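Local coordinates for CRISPR-associated protein CasA/Cse1 (Thermus thermophilus, PDB 4AN8), which is part of the Cascade ribonucleoprotein complex of CRISPR adaptive immunity, and probably takes part in selecting the foreign DNA to be targeted, at residues V282-D287 / L292-L297; F303-S308 / M384-G389; P312-K317 / N377-L382; H324-Q329 / G368-K373. All coordinates share one frame; numbering follows the deposited sequence.

How the contacts relate
Contact 1 comes first along the chain: 282-287 turns back on 292-297 through four residues, a local hairpin that closes before the others open. Three long-range contacts then nest without crossing. Contact 2 is the outermost, joining 303-308 to 384-389; contact 3, between 312-317 and 377-382, lies inside that loop, and contact 4, between 324-329 and 368-373, lies innermost. The second segments of contacts 2 to 4 thus follow helix 372-403 back toward its start. Contacts 2 and 3 fasten the loop before helix 320-333 to this helix, and contact 4 brings helix 320-333 to its N terminus. The hairpin touches that loop through the R285-D306 salt bridge and beside K317.

Contact 1: residues V282-D287 / L292-L297; sequences VAQRLD and LLVLRL
R285 and L293 pair at the middle of a small antiparallel beta hairpin formed by strands 284-286 and 292-294. They make a hydrogen-bonded pair: R285 N donates to L293 O at 2.8 Å and L293 N returns a bond to R285 O at 2.8 Å. A third backbone bond, L295 N to A283 O at 2.8 Å, continues the pairing past the strand ends. Beyond it a water accepts from A283 N and probably donates to L295 O.

Apolar side chains meet on both faces. L286 and L292 share one, their branched ends long enough to bring the CD2 methyls together at 3.4 Å, tighter than usual for two carbons. The opposite face carries R285 and L293; there L295 folds its CD1 to 3.5 Å from R285 CB, the arginine's aliphatic root. Near the open end V282 CG1 rests on V294 CG1 at 3.9 Å. Q284 keeps CG beside its backbone N (chi1 -75°), which lays its methylenes along L293 O (CB at 3.5 Å) and V294.

Among the polar ends, R285 NE turns back to L286 O while NH1, in the conformer described, makes a salt bridge with D306. D287 OD1 accepts from N291 N, and D287 CB lies 3.9 Å from L293 CD2.

Contact 2: residues F303-S308 / M384-G389; sequences FWRDFS and MAEELG
R305 and E386 meet as a surface salt bridge between the short 3-10 segment 303-306 and helix 372-403. A single nitrogen of the arginine does the work. R305 NH1 reaches E386 OE1 at 3.0 Å, but its N-H points well off the oxygen (131°), so this bond is weak. The same NH1 lies 3.1 Å from E386 OE2 in a much straighter line, although OE2 sits too near the arginine chain in the model for its position to be sure. Guanidinium and carboxylate planes are turned 31° apart.

Bends at chi2 and at chi3 (-112°) swing the guanidinium round to the glutamate. A water adds a second link: it donates to R305 O at 2.8 Å, giving a partner to a carbonyl that takes none of the backbone bonds within 303-308, and to E386 OE2 at 2.9 Å, with the same reserve about that oxygen.

Neighbours hold the arginine in place. R305 also makes a cation-pi contact with W434, and beside it W304 NE1 donates to D438 OD1, fixing the indole whose face lies under R305 CG. E386 probably balances the charge of R305, while nearby R301 is paired with D306. With one bond weak and the other of uncertain position, charge attraction probably carries the tie.

Contact 3: residues P312-K317 / N377-L382; sequences PRQGGK and NLEKAL
Q314 and E379 reach for each other from opposite directions, and the tight part of this surface contact lies where they meet. The amide nitrogen Q314 NE2 presses against the chain of the glutamate, 3.1 Å from E379 CG. It also gives E379 OE2 a weak hydrogen bond of 3.4 Å, with amide and carboxylate planes 75° apart. An extended chain, with E379 CG trans to the backbone N (chi1 -162°), carries the carboxylate out from the helix to the loop; a glutamate is long enough to span the gap. A bridging water takes a weak bond from Q314 NE2 and donates to E379 O at 3.0 Å.

The glutamate projects from helix 372-403, part of the C-terminal helical bundle; L378 and L382 of the same helix pack on F441 of helix 429-446. Its partner is the loop leading to helix 320-333, in which a 3-10 turn includes P312 and R313, and G315 N bonds to P312 O. G315 has phi at 91°, a backbone shape that glycine adopts readily.

The loose side belongs to R313. Its methylene CD approaches E379 OE1 at 3.2 Å, yet R313 NH1 stays 4.2 Å from the same oxygen, beyond a salt bridge. The arginine spends its charge on E375 instead, binding E375 OE1 through NE, while its aliphatic chain passes obliquely along E379 at the solvent-exposed side.

Contact 4: residues H324-Q329 / G368-K373; sequences HAENLQ and GLLTPK
E326 holds the backbone of the turn at L370. In the conformer described, one of two, E326 OE2 accepts the N-H of L370 at 2.8 Å, a nearly straight bond (163°) that arrives from above the carboxylate, 54° out of its plane. L369 N is also near that oxygen, but its N-H points poorly and makes no bond. Carbon contacts accompany the polar link: L370 CB lies 3.5 Å from E326 OE2, and E326 CG faces L369 CB at 4.3 Å. The glutamate chain starts trans to its backbone N and then bends sharply at chi2 (-97°), laying the carboxylate across the turn obliquely to the L370 side chain. A glutamate suits the site because it is long enough to leave the helix and still offer an oxygen to a main-chain donor.

The donor comes from a type I beta turn, G368 to T371, leading from strand 354-364 into helix 372-403. G368 O closes it by accepting twice, from T371 N at 3.1 Å and from T371 OG1 at 2.8 Å. T371 is also the N-cap of the helix, its OG1 receiving a weak bond from A374 N, so one hydroxyl serves both turn and helix start.

Farther out, E449 OE2 accepts from G368 N, a second tie on the turn. Helix 320-333 is set by its other residues: L328 packs on V77 and W81 of helix 74-83, H324 NE2 bonds to L204 O, and Q329 NE2 reaches L365 O, close to the end of strand 354-364.

Contact 1: residues V282-D287 / L292-L297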
loop_
_atom_site.group_PDB
_atom_site.type_symbol
_atom_site.label_atom_id
_atom_site.label_comp_id
_atom_site.label_asym_id
_atom_site.label_seq_id
_atom_site.Cartn_x
_atom_site.Cartn_y
_atom_site.Cartn_z
ATOM N N VAL A 282 7.009 3.739 1.370
ATOM C CA VAL A 282 7.635 2.478 1.042
ATOM C C VAL A 282 8.709 2.125 2.053
ATOM O O VAL A 282 9.496 2.979 2.440
ATOM C CB VAL A 282 8.255 2.548 -0.374
ATOM C CG1 VAL A 282 9.140 1.345 -0.643
ATOM C CG2 VAL A 282 7.155 2.701 -1.420
ATOM N N ALA A 283 8.740 0.865 2.481
ATOM C CA ALA A 283 9.735 0.361 3.418
ATOM C C ALA A 283 10.699 -0.619 2.739
ATOM O O ALA A 283 10.418 -1.154 1.671
ATOM C CB ALA A 283 9.061 -0.301 4.556
ATOM N N GLN A 284 11.849 -0.861 3.353
ATOM C CA GLN A 284 12.819 -1.754 2.736
ATOM C C GLN A 284 13.390 -2.740 3.743
ATOM O O GLN A 284 13.334 -2.514 4.965
ATOM C CB GLN A 284 13.932 -0.966 2.040
ATOM C CG GLN A 284 13.511 -0.340 0.710
ATOM C CD GLN A 284 14.629 0.473 0.060
ATOM O OE1 GLN A 284 15.372 1.178 0.740
ATOM N NE2 GLN A 284 14.760 0.358 -1.263
ATOM N N ARG A 285 13.926 -3.831 3.204
ATOM C CA ARG A 285 14.498 -4.910 3.988
ATOM C C ARG A 285 15.724 -5.455 3.239
ATOM O O ARG A 285 15.880 -5.216 2.026
ATOM C CB ARG A 285 13.430 -5.993 4.156
ATOM C CG ARG A 285 13.879 -7.227 4.866
ATOM C CD ARG A 285 13.174 -8.485 4.354
ATOM N NE ARG A 285 13.796 -9.675 4.929
ATOM C CZ ARG A 285 13.170 -10.564 5.690
ATOM N NH1 ARG A 285 11.875 -10.432 5.955
ATOM N NH2 ARG A 285 13.841 -11.596 6.176
ATOM N N LEU A 286 16.583 -6.197 3.921
ATOM C CA LEU A 286 17.694 -6.864 3.232
ATOM C C LEU A 286 17.295 -8.279 2.821
ATOM O O LEU A 286 16.563 -8.948 3.542
ATOM C CB LEU A 286 18.933 -6.934 4.125
ATOM C CG LEU A 286 19.607 -5.594 4.460
ATOM C CD1 LEU A 286 20.871 -5.812 5.261
ATOM C CD2 LEU A 286 19.901 -4.813 3.184
ATOM N N ASP A 287 17.761 -8.738 1.664
ATOM C CA ASP A 287 17.621 -10.156 1.339
ATOM C C ASP A 287 18.798 -10.922 1.951
ATOM O O ASP A 287 19.629 -10.338 2.657
ATOM C CB ASP A 287 17.528 -10.401 -0.173
ATOM C CG ASP A 287 18.835 -10.140 -0.892
ATOM O OD1 ASP A 287 19.876 -10.005 -0.212
ATOM O OD2 ASP A 287 18.823 -10.077 -2.143
ATOM N N LEU A 292 19.074 -4.538 -0.824
ATOM C CA LEU A 292 17.847 -3.876 -0.359
ATOM C C LEU A 292 16.657 -4.146 -1.274
ATOM O O LEU A 292 16.714 -3.922 -2.482
ATOM C CB LEU A 292 18.040 -2.366 -0.187
ATOM C CG LEU A 292 18.760 -1.932 1.094
ATOM C CD1 LEU A 292 19.153 -0.468 1.014
ATOM C CD2 LEU A 292 17.907 -2.189 2.313
ATOM N N LEU A 293 15.576 -4.635 -0.679
ATOM C CA LEU A 293 14.343 -4.898 -1.411
ATOM C C LEU A 293 13.211 -4.149 -0.727
ATOM O O LEU A 293 13.206 -4.014 0.491
ATOM C CB LEU A 293 14.034 -6.397 -1.395
ATOM C CG LEU A 293 14.702 -7.316 -2.416
ATOM C CD1 LEU A 293 16.177 -7.028 -2.570
ATOM C CD2 LEU A 293 14.498 -8.749 -1.989
ATOM N N VAL A 294 12.243 -3.689 -1.508
ATOM C CA VAL A 294 11.047 -3.068 -0.957
ATOM C C VAL A 294 10.177 -4.101 -0.238
ATOM O O VAL A 294 10.114 -5.255 -0.654
ATOM C CB VAL A 294 10.250 -2.350 -2.062
ATOM C CG1 VAL A 294 11.120 -1.257 -2.704
ATOM C CG2 VAL A 294 9.750 -3.345 -3.138
ATOM N N LEU A 295 9.541 -3.717 0.864
ATOM C CA LEU A 295 8.532 -4.589 1.449
ATOM C C LEU A 295 7.375 -4.685 0.476
ATOM O O LEU A 295 6.994 -3.712 -0.179
ATOM C CB LEU A 295 8.056 -4.119 2.823
ATOM C CG LEU A 295 8.792 -4.803 3.975
ATOM C CD1 LEU A 295 10.283 -4.397 3.930
ATOM C CD2 LEU A 295 8.164 -4.457 5.302
ATOM N N ARG A 296 6.824 -5.883 0.383
ATOM C CA ARG A 296 5.965 -6.230 -0.721
ATOM C C ARG A 296 4.893 -7.157 -0.156
ATOM O O ARG A 296 5.185 -7.995 0.679
ATOM C CB ARG A 296 6.840 -6.962 -1.734
ATOM C CG ARG A 296 6.338 -7.022 -3.126
ATOM C CD ARG A 296 7.508 -7.258 -4.047
ATOM N NE ARG A 296 7.076 -7.651 -5.383
ATOM C CZ ARG A 296 7.814 -7.486 -6.479
ATOM N NH1 ARG A 296 9.021 -6.913 -6.398
ATOM N NH2 ARG A 296 7.339 -7.877 -7.654
ATOM N N LEU A 297 3.652 -6.991 -0.567
ATOM C CA LEU A 297 2.626 -7.916 -0.116
ATOM C C LEU A 297 2.811 -9.247 -0.842
ATOM O O LEU A 297 3.144 -9.289 -2.027
ATOM C CB LEU A 297 1.233 -7.341 -0.349
ATOM C CG LEU A 297 0.861 -6.095 0.454
ATOM C CD1 LEU A 297 -0.359 -5.404 -0.161
ATOM C CD2 LEU A 297 0.627 -6.397 1.940
HETATM O O HOH W 1 6.985 -1.094 1.350
#

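Contact 2: residues F303-S308 / M384-G389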
loop_
_atom_site.group_PDB
_atom_site.type_symbol
_atom_site.label_atom_id
_atom_site.label_comp_id
_atom_site.label_asym_id
_atom_site.label_seq_id
_atom_site.Cartn_x
_atom_site.Cartn_y
_atom_site.Cartn_z
ATOM N N PHE A 303 1.953 -10.403 5.990
ATOM C CA PHE A 303 2.772 -9.214 5.836
ATOM C C PHE A 303 3.553 -8.788 7.097
ATOM O O PHE A 303 4.698 -8.342 7.011
ATOM C CB PHE A 303 1.931 -8.045 5.324
ATOM C CG PHE A 303 2.749 -6.860 4.967
ATOM C CD1 PHE A 303 3.668 -6.936 3.935
ATOM C CD2 PHE A 303 2.655 -5.684 5.701
ATOM C CE1 PHE A 303 4.467 -5.807 3.609
ATOM C CE2 PHE A 303 3.439 -4.575 5.392
ATOM C CZ PHE A 303 4.346 -4.632 4.352
ATOM N N TRP A 304 2.936 -8.917 8.262
ATOM C CA TRP A 304 3.566 -8.485 9.505
ATOM C C TRP A 304 4.861 -9.254 9.763
ATOM O O TRP A 304 5.686 -8.848 10.589
ATOM C CB TRP A 304 2.601 -8.593 10.704
ATOM C CG TRP A 304 1.938 -9.941 10.842
ATOM C CD1 TRP A 304 0.735 -10.313 10.326
ATOM C CD2 TRP A 304 2.458 -11.095 11.517
ATOM N NE1 TRP A 304 0.459 -11.622 10.642
ATOM C CE2 TRP A 304 1.499 -12.124 11.385
ATOM C CE3 TRP A 304 3.623 -11.350 12.238
ATOM C CZ2 TRP A 304 1.686 -13.409 11.932
ATOM C CZ3 TRP A 304 3.802 -12.628 12.801
ATOM C CH2 TRP A 304 2.840 -13.637 12.631
ATOM N N ARG A 305 5.039 -10.358 9.048
ATOM C CA ARG A 305 6.252 -11.154 9.180
ATOM C C ARG A 305 7.498 -10.399 8.751
ATOM O O ARG A 305 8.604 -10.775 9.110
ATOM C CB ARG A 305 6.143 -12.429 8.366
ATOM C CG ARG A 305 5.287 -13.460 9.025
ATOM C CD ARG A 305 5.938 -14.787 8.811
ATOM N NE ARG A 305 5.146 -15.610 7.944
ATOM C CZ ARG A 305 5.573 -16.730 7.381
ATOM N NH1 ARG A 305 6.813 -17.168 7.568
ATOM N NH2 ARG A 305 4.736 -17.394 6.610
ATOM N N ASP A 306 7.319 -9.340 7.975
ATOM C CA ASP A 306 8.443 -8.504 7.571
ATOM C C ASP A 306 8.654 -7.295 8.486
ATOM O O ASP A 306 9.538 -6.482 8.213
ATOM C CB ASP A 306 8.261 -8.025 6.121
ATOM C CG ASP A 306 8.337 -9.156 5.124
ATOM O OD1 ASP A 306 9.276 -9.962 5.204
ATOM O OD2 ASP A 306 7.438 -9.271 4.269
ATOM N N PHE A 307 7.851 -7.148 9.537
ATOM C CA PHE A 307 7.917 -5.930 10.352
ATOM C C PHE A 307 9.237 -5.701 11.129
ATOM O O PHE A 307 9.550 -4.556 11.465
ATOM C CB PHE A 307 6.735 -5.797 11.325
ATOM C CG PHE A 307 5.440 -5.331 10.690
ATOM C CD1 PHE A 307 5.367 -5.017 9.334
ATOM C CD2 PHE A 307 4.287 -5.205 11.467
ATOM C CE1 PHE A 307 4.179 -4.597 8.781
ATOM C CE2 PHE A 307 3.104 -4.784 10.929
ATOM C CZ PHE A 307 3.039 -4.467 9.588
ATOM N N SER A 308 9.995 -6.752 11.444
ATOM C CA SER A 308 11.282 -6.554 12.123
ATOM C C SER A 308 12.411 -6.357 11.109
ATOM O O SER A 308 13.373 -5.647 11.377
ATOM C CB SER A 308 11.606 -7.734 13.041
ATOM O OG SER A 308 11.768 -8.917 12.277
ATOM N N MET A 384 10.756 -16.171 17.394
ATOM C CA MET A 384 10.051 -17.313 17.952
ATOM C C MET A 384 9.058 -17.860 16.934
ATOM O O MET A 384 9.089 -19.052 16.612
ATOM C CB MET A 384 9.327 -16.921 19.238
ATOM C CG MET A 384 10.259 -16.503 20.360
ATOM S SD MET A 384 9.459 -15.540 21.665
ATOM C CE MET A 384 8.154 -16.665 22.161
ATOM N N ALA A 385 8.184 -16.990 16.414
ATOM C CA ALA A 385 7.126 -17.426 15.521
ATOM C C ALA A 385 7.720 -18.093 14.286
ATOM O O ALA A 385 7.203 -19.116 13.826
ATOM C CB ALA A 385 6.191 -16.271 15.166
ATOM N N GLU A 386 8.837 -17.570 13.781
ATOM C CA GLU A 386 9.472 -18.193 12.605
ATOM C C GLU A 386 10.122 -19.542 12.909
ATOM O O GLU A 386 10.115 -20.446 12.069
ATOM C CB GLU A 386 10.495 -17.269 11.913
ATOM C CG GLU A 386 9.911 -15.996 11.280
ATOM C CD GLU A 386 9.115 -16.249 9.990
ATOM O OE1 GLU A 386 9.243 -17.335 9.390
ATOM O OE2 GLU A 386 8.352 -15.351 9.570
ATOM N N GLU A 387 10.698 -19.683 14.093
ATOM C CA GLU A 387 11.378 -20.921 14.425
ATOM C C GLU A 387 10.346 -22.038 14.584
ATOM O O GLU A 387 10.514 -23.135 14.063
ATOM C CB GLU A 387 12.214 -20.762 15.697
ATOM C CG GLU A 387 13.494 -19.961 15.486
ATOM C CD GLU A 387 14.326 -19.804 16.755
ATOM O OE1 GLU A 387 13.947 -20.388 17.800
ATOM O OE2 GLU A 387 15.357 -19.093 16.699
ATOM N N LEU A 388 9.272 -21.735 15.300
ATOM C CA LEU A 388 8.211 -22.689 15.497
ATOM C C LEU A 388 7.608 -23.081 14.141
ATOM O O LEU A 388 7.432 -24.273 13.851
ATOM C CB LEU A 388 7.173 -22.098 16.440
ATOM C CG LEU A 388 5.911 -22.916 16.644
ATOM C CD1 LEU A 388 6.292 -24.329 17.046
ATOM C CD2 LEU A 388 5.064 -22.269 17.690
ATOM N N GLY A 389 7.353 -22.084 13.289
ATOM C CA GLY A 389 6.738 -22.321 11.993
ATOM C C GLY A 389 7.615 -23.172 11.104
ATOM O O GLY A 389 7.124 -23.928 10.259
HETATM O O HOH W 2 9.520 -12.921 10.672
#

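Contact 3: residues P312-K317 / N377-L382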
loop_
_atom_site.group_PDB
_atom_site.type_symbol
_atom_site.label_atom_id
_atom_site.label_comp_id
_atom_site.label_asym_id
_atom_site.label_seq_id
_atom_site.Cartn_x
_atom_site.Cartn_y
_atom_site.Cartn_z
ATOM N N PRO A 312 16.038 -0.596 10.888
ATOM C CA PRO A 312 17.474 -0.358 10.641
ATOM C C PRO A 312 18.370 -1.386 11.352
ATOM O O PRO A 312 19.318 -1.895 10.747
ATOM C CB PRO A 312 17.705 1.051 11.211
ATOM C CG PRO A 312 16.359 1.729 11.101
ATOM C CD PRO A 312 15.324 0.625 11.313
ATOM N N ARG A 313 18.071 -1.683 12.613
ATOM C CA ARG A 313 18.845 -2.667 13.373
ATOM C C ARG A 313 18.982 -3.998 12.616
ATOM O O ARG A 313 19.869 -4.803 12.921
ATOM C CB ARG A 313 18.218 -2.917 14.746
ATOM C CG ARG A 313 17.050 -3.890 14.701
ATOM C CD ARG A 313 16.395 -4.033 16.056
ATOM N NE ARG A 313 16.302 -2.743 16.726
ATOM C CZ ARG A 313 16.930 -2.451 17.857
ATOM N NH1 ARG A 313 17.680 -3.370 18.454
ATOM N NH2 ARG A 313 16.798 -1.246 18.398
ATOM N N GLN A 314 18.105 -4.238 11.642
ATOM C CA GLN A 314 18.174 -5.474 10.865
ATOM C C GLN A 314 18.637 -5.202 9.454
ATOM O O GLN A 314 18.581 -6.073 8.592
ATOM C CB GLN A 314 16.833 -6.195 10.855
ATOM C CG GLN A 314 16.450 -6.791 12.200
ATOM C CD GLN A 314 15.583 -8.030 12.039
ATOM O OE1 GLN A 314 15.130 -8.348 10.931
ATOM N NE2 GLN A 314 15.350 -8.740 13.140
ATOM N N GLY A 315 19.105 -3.988 9.215
ATOM C CA GLY A 315 19.552 -3.624 7.889
ATOM C C GLY A 315 18.449 -3.023 7.049
ATOM O O GLY A 315 18.679 -2.683 5.899
ATOM N N GLY A 316 17.254 -2.884 7.613
ATOM C CA GLY A 316 16.109 -2.454 6.814
ATOM C C GLY A 316 15.870 -0.950 6.814
ATOM O O GLY A 316 16.662 -0.193 7.372
ATOM N N LYS A 317 14.785 -0.515 6.172
ATOM C CA LYS A 317 14.318 0.869 6.318
ATOM C C LYS A 317 12.809 0.997 6.528
ATOM O O LYS A 317 12.017 0.504 5.742
ATOM C CB LYS A 317 14.761 1.721 5.138
ATOM C CG LYS A 317 16.095 2.356 5.355
ATOM C CD LYS A 317 16.814 2.514 4.050
ATOM C CE LYS A 317 18.266 2.863 4.283
ATOM N NZ LYS A 317 19.029 2.710 3.022
ATOM N N ASN A 377 11.614 -6.379 21.430
ATOM C CA ASN A 377 10.478 -7.281 21.601
ATOM C C ASN A 377 9.934 -7.805 20.272
ATOM O O ASN A 377 9.616 -8.992 20.148
ATOM C CB ASN A 377 9.361 -6.617 22.402
ATOM C CG ASN A 377 9.713 -6.466 23.850
ATOM O OD1 ASN A 377 10.531 -7.221 24.375
ATOM N ND2 ASN A 377 9.118 -5.478 24.514
ATOM N N LEU A 378 9.831 -6.920 19.287
ATOM C CA LEU A 378 9.302 -7.296 17.982
ATOM C C LEU A 378 10.234 -8.304 17.323
ATOM O O LEU A 378 9.786 -9.304 16.774
ATOM C CB LEU A 378 9.128 -6.058 17.096
ATOM C CG LEU A 378 8.459 -6.255 15.734
ATOM C CD1 LEU A 378 7.088 -6.953 15.874
ATOM C CD2 LEU A 378 8.308 -4.905 15.027
ATOM N N GLU A 379 11.535 -8.044 17.400
ATOM C CA GLU A 379 12.534 -8.955 16.860
ATOM C C GLU A 379 12.382 -10.365 17.467
ATOM O O GLU A 379 12.346 -11.362 16.750
ATOM C CB GLU A 379 13.935 -8.393 17.122
ATOM C CG GLU A 379 15.045 -8.976 16.263
ATOM C CD GLU A 379 16.365 -8.213 16.405
ATOM O OE1 GLU A 379 16.366 -7.118 17.012
ATOM O OE2 GLU A 379 17.403 -8.705 15.911
ATOM N N LYS A 380 12.293 -10.446 18.789
ATOM C CA LYS A 380 12.139 -11.739 19.462
ATOM C C LYS A 380 10.825 -12.421 19.079
ATOM O O LYS A 380 10.804 -13.598 18.752
ATOM C CB LYS A 380 12.179 -11.577 20.993
ATOM C CG LYS A 380 13.525 -11.161 21.586
ATOM C CD LYS A 380 13.432 -11.066 23.115
ATOM C CE LYS A 380 14.664 -10.415 23.745
ATOM N NZ LYS A 380 15.926 -11.134 23.410
ATOM N N ALA A 381 9.726 -11.677 19.164
ATOM C CA ALA A 381 8.404 -12.224 18.896
ATOM C C ALA A 381 8.387 -12.875 17.528
ATOM O O ALA A 381 7.865 -13.976 17.362
ATOM C CB ALA A 381 7.353 -11.120 18.955
ATOM N N LEU A 382 8.965 -12.190 16.545
ATOM C CA LEU A 382 8.898 -12.669 15.176
ATOM C C LEU A 382 9.832 -13.849 14.993
ATOM O O LEU A 382 9.608 -14.702 14.144
ATOM C CB LEU A 382 9.235 -11.554 14.183
ATOM C CG LEU A 382 8.034 -10.901 13.502
ATOM C CD1 LEU A 382 6.963 -10.582 14.515
ATOM C CD2 LEU A 382 8.456 -9.658 12.715
HETATM O O HOH W 3 12.954 -11.167 13.801
#

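Contact 4: residues H324-Q329 / G368-K373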
loop_
_atom_site.group_PDB
_atom_site.type_symbol
_atom_site.label_atom_id
_atom_site.label_comp_id
_atom_site.label_asym_id
_atom_site.label_seq_id
_atom_site.Cartn_x
_atom_site.Cartn_y
_atom_site.Cartn_z
ATOM N N HIS A 324 7.316 9.150 10.695
ATOM C CA HIS A 324 6.713 10.458 11.001
ATOM C C HIS A 324 5.477 10.314 11.908
ATOM O O HIS A 324 5.353 11.023 12.902
ATOM C CB HIS A 324 6.364 11.181 9.698
ATOM C CG HIS A 324 5.399 12.311 9.854
ATOM N ND1 HIS A 324 5.767 13.549 10.332
ATOM C CD2 HIS A 324 4.079 12.403 9.567
ATOM C CE1 HIS A 324 4.723 14.353 10.327
ATOM N NE2 HIS A 324 3.682 13.683 9.865
ATOM N N ALA A 325 4.583 9.383 11.581
ATOM C CA ALA A 325 3.397 9.159 12.402
ATOM C C ALA A 325 3.799 8.764 13.831
ATOM O O ALA A 325 3.264 9.294 14.808
ATOM C CB ALA A 325 2.497 8.090 11.784
ATOM N N GLU A 326 4.748 7.846 13.939
ATOM C CA GLU A 326 5.235 7.404 15.243
ATOM C C GLU A 326 5.722 8.600 16.071
ATOM O O GLU A 326 5.308 8.777 17.219
ATOM C CB GLU A 326 6.342 6.362 15.071
ATOM C CG GLU A 326 6.477 5.385 16.226
ATOM C CD GLU A 326 7.570 5.770 17.217
ATOM O OE1 GLU A 326 8.213 6.830 17.041
ATOM O OE2 GLU A 326 7.790 4.997 18.171
ATOM N N ASN A 327 6.582 9.429 15.487
ATOM C CA ASN A 327 7.083 10.620 16.165
ATOM C C ASN A 327 5.942 11.573 16.562
ATOM O O ASN A 327 5.833 11.992 17.721
ATOM C CB ASN A 327 8.116 11.320 15.285
ATOM C CG ASN A 327 8.700 12.559 15.932
ATOM O OD1 ASN A 327 8.539 13.669 15.418
ATOM N ND2 ASN A 327 9.393 12.377 17.063
ATOM N N LEU A 328 5.078 11.893 15.609
ATOM C CA LEU A 328 3.905 12.681 15.921
ATOM C C LEU A 328 3.099 12.072 17.081
ATOM O O LEU A 328 2.588 12.792 17.943
ATOM C CB LEU A 328 3.011 12.829 14.688
ATOM C CG LEU A 328 2.196 14.116 14.643
ATOM C CD1 LEU A 328 3.144 15.331 14.615
ATOM C CD2 LEU A 328 1.253 14.136 13.426
ATOM N N GLN A 329 2.968 10.754 17.103
ATOM C CA GLN A 329 2.144 10.140 18.135
ATOM C C GLN A 329 2.744 10.363 19.523
ATOM O O GLN A 329 2.022 10.564 20.500
ATOM C CB GLN A 329 1.925 8.654 17.864
ATOM C CG GLN A 329 1.020 7.988 18.898
ATOM C CD GLN A 329 0.596 6.587 18.485
ATOM O OE1 GLN A 329 -0.590 6.289 18.428
ATOM N NE2 GLN A 329 1.564 5.731 18.174
ATOM N N GLY A 368 5.083 3.377 21.244
ATOM C CA GLY A 368 6.530 3.337 21.381
ATOM C C GLY A 368 7.201 2.384 20.410
ATOM O O GLY A 368 8.265 1.837 20.699
ATOM N N LEU A 369 6.588 2.211 19.242
ATOM C CA LEU A 369 7.010 1.181 18.305
ATOM C C LEU A 369 8.493 1.312 17.966
ATOM O O LEU A 369 9.218 0.315 17.950
ATOM C CB LEU A 369 6.136 1.193 17.038
ATOM C CG LEU A 369 6.617 0.260 15.922
ATOM C CD1 LEU A 369 6.496 -1.180 16.391
ATOM C CD2 LEU A 369 5.872 0.478 14.610
ATOM N N LEU A 370 8.963 2.532 17.735
ATOM C CA LEU A 370 10.343 2.707 17.274
ATOM C C LEU A 370 11.374 2.985 18.375
ATOM O O LEU A 370 12.380 3.646 18.138
ATOM C CB LEU A 370 10.426 3.764 16.164
ATOM C CG LEU A 370 9.758 3.417 14.824
ATOM C CD1 LEU A 370 10.034 4.477 13.775
ATOM C CD2 LEU A 370 10.208 2.063 14.306
ATOM N N THR A 371 11.127 2.471 19.576
ATOM C CA THR A 371 12.124 2.503 20.654
ATOM C C THR A 371 12.897 1.178 20.660
ATOM O O THR A 371 12.401 0.176 20.150
ATOM C CB THR A 371 11.449 2.705 22.026
ATOM O OG1 THR A 371 10.571 1.606 22.288
ATOM C CG2 THR A 371 10.626 3.998 22.039
ATOM N N PRO A 372 14.118 1.167 21.233
ATOM C CA PRO A 372 14.962 -0.041 21.283
ATOM C C PRO A 372 14.293 -1.234 21.965
ATOM O O PRO A 372 14.464 -2.368 21.534
ATOM C CB PRO A 372 16.176 0.413 22.106
ATOM C CG PRO A 372 16.267 1.879 21.852
ATOM C CD PRO A 372 14.832 2.354 21.748
ATOM N N LYS A 373 13.542 -0.979 23.026
ATOM C CA LYS A 373 12.883 -2.056 23.745
ATOM C C LYS A 373 11.784 -2.676 22.883
ATOM O O LYS A 373 11.785 -3.884 22.649
ATOM C CB LYS A 373 12.331 -1.560 25.092
ATOM C CG LYS A 373 11.338 -2.495 25.781
ATOM C CD LYS A 373 11.786 -3.960 25.782
ATOM C CE LYS A 373 13.022 -4.194 26.629
ATOM N NZ LYS A 373 13.349 -5.649 26.722
#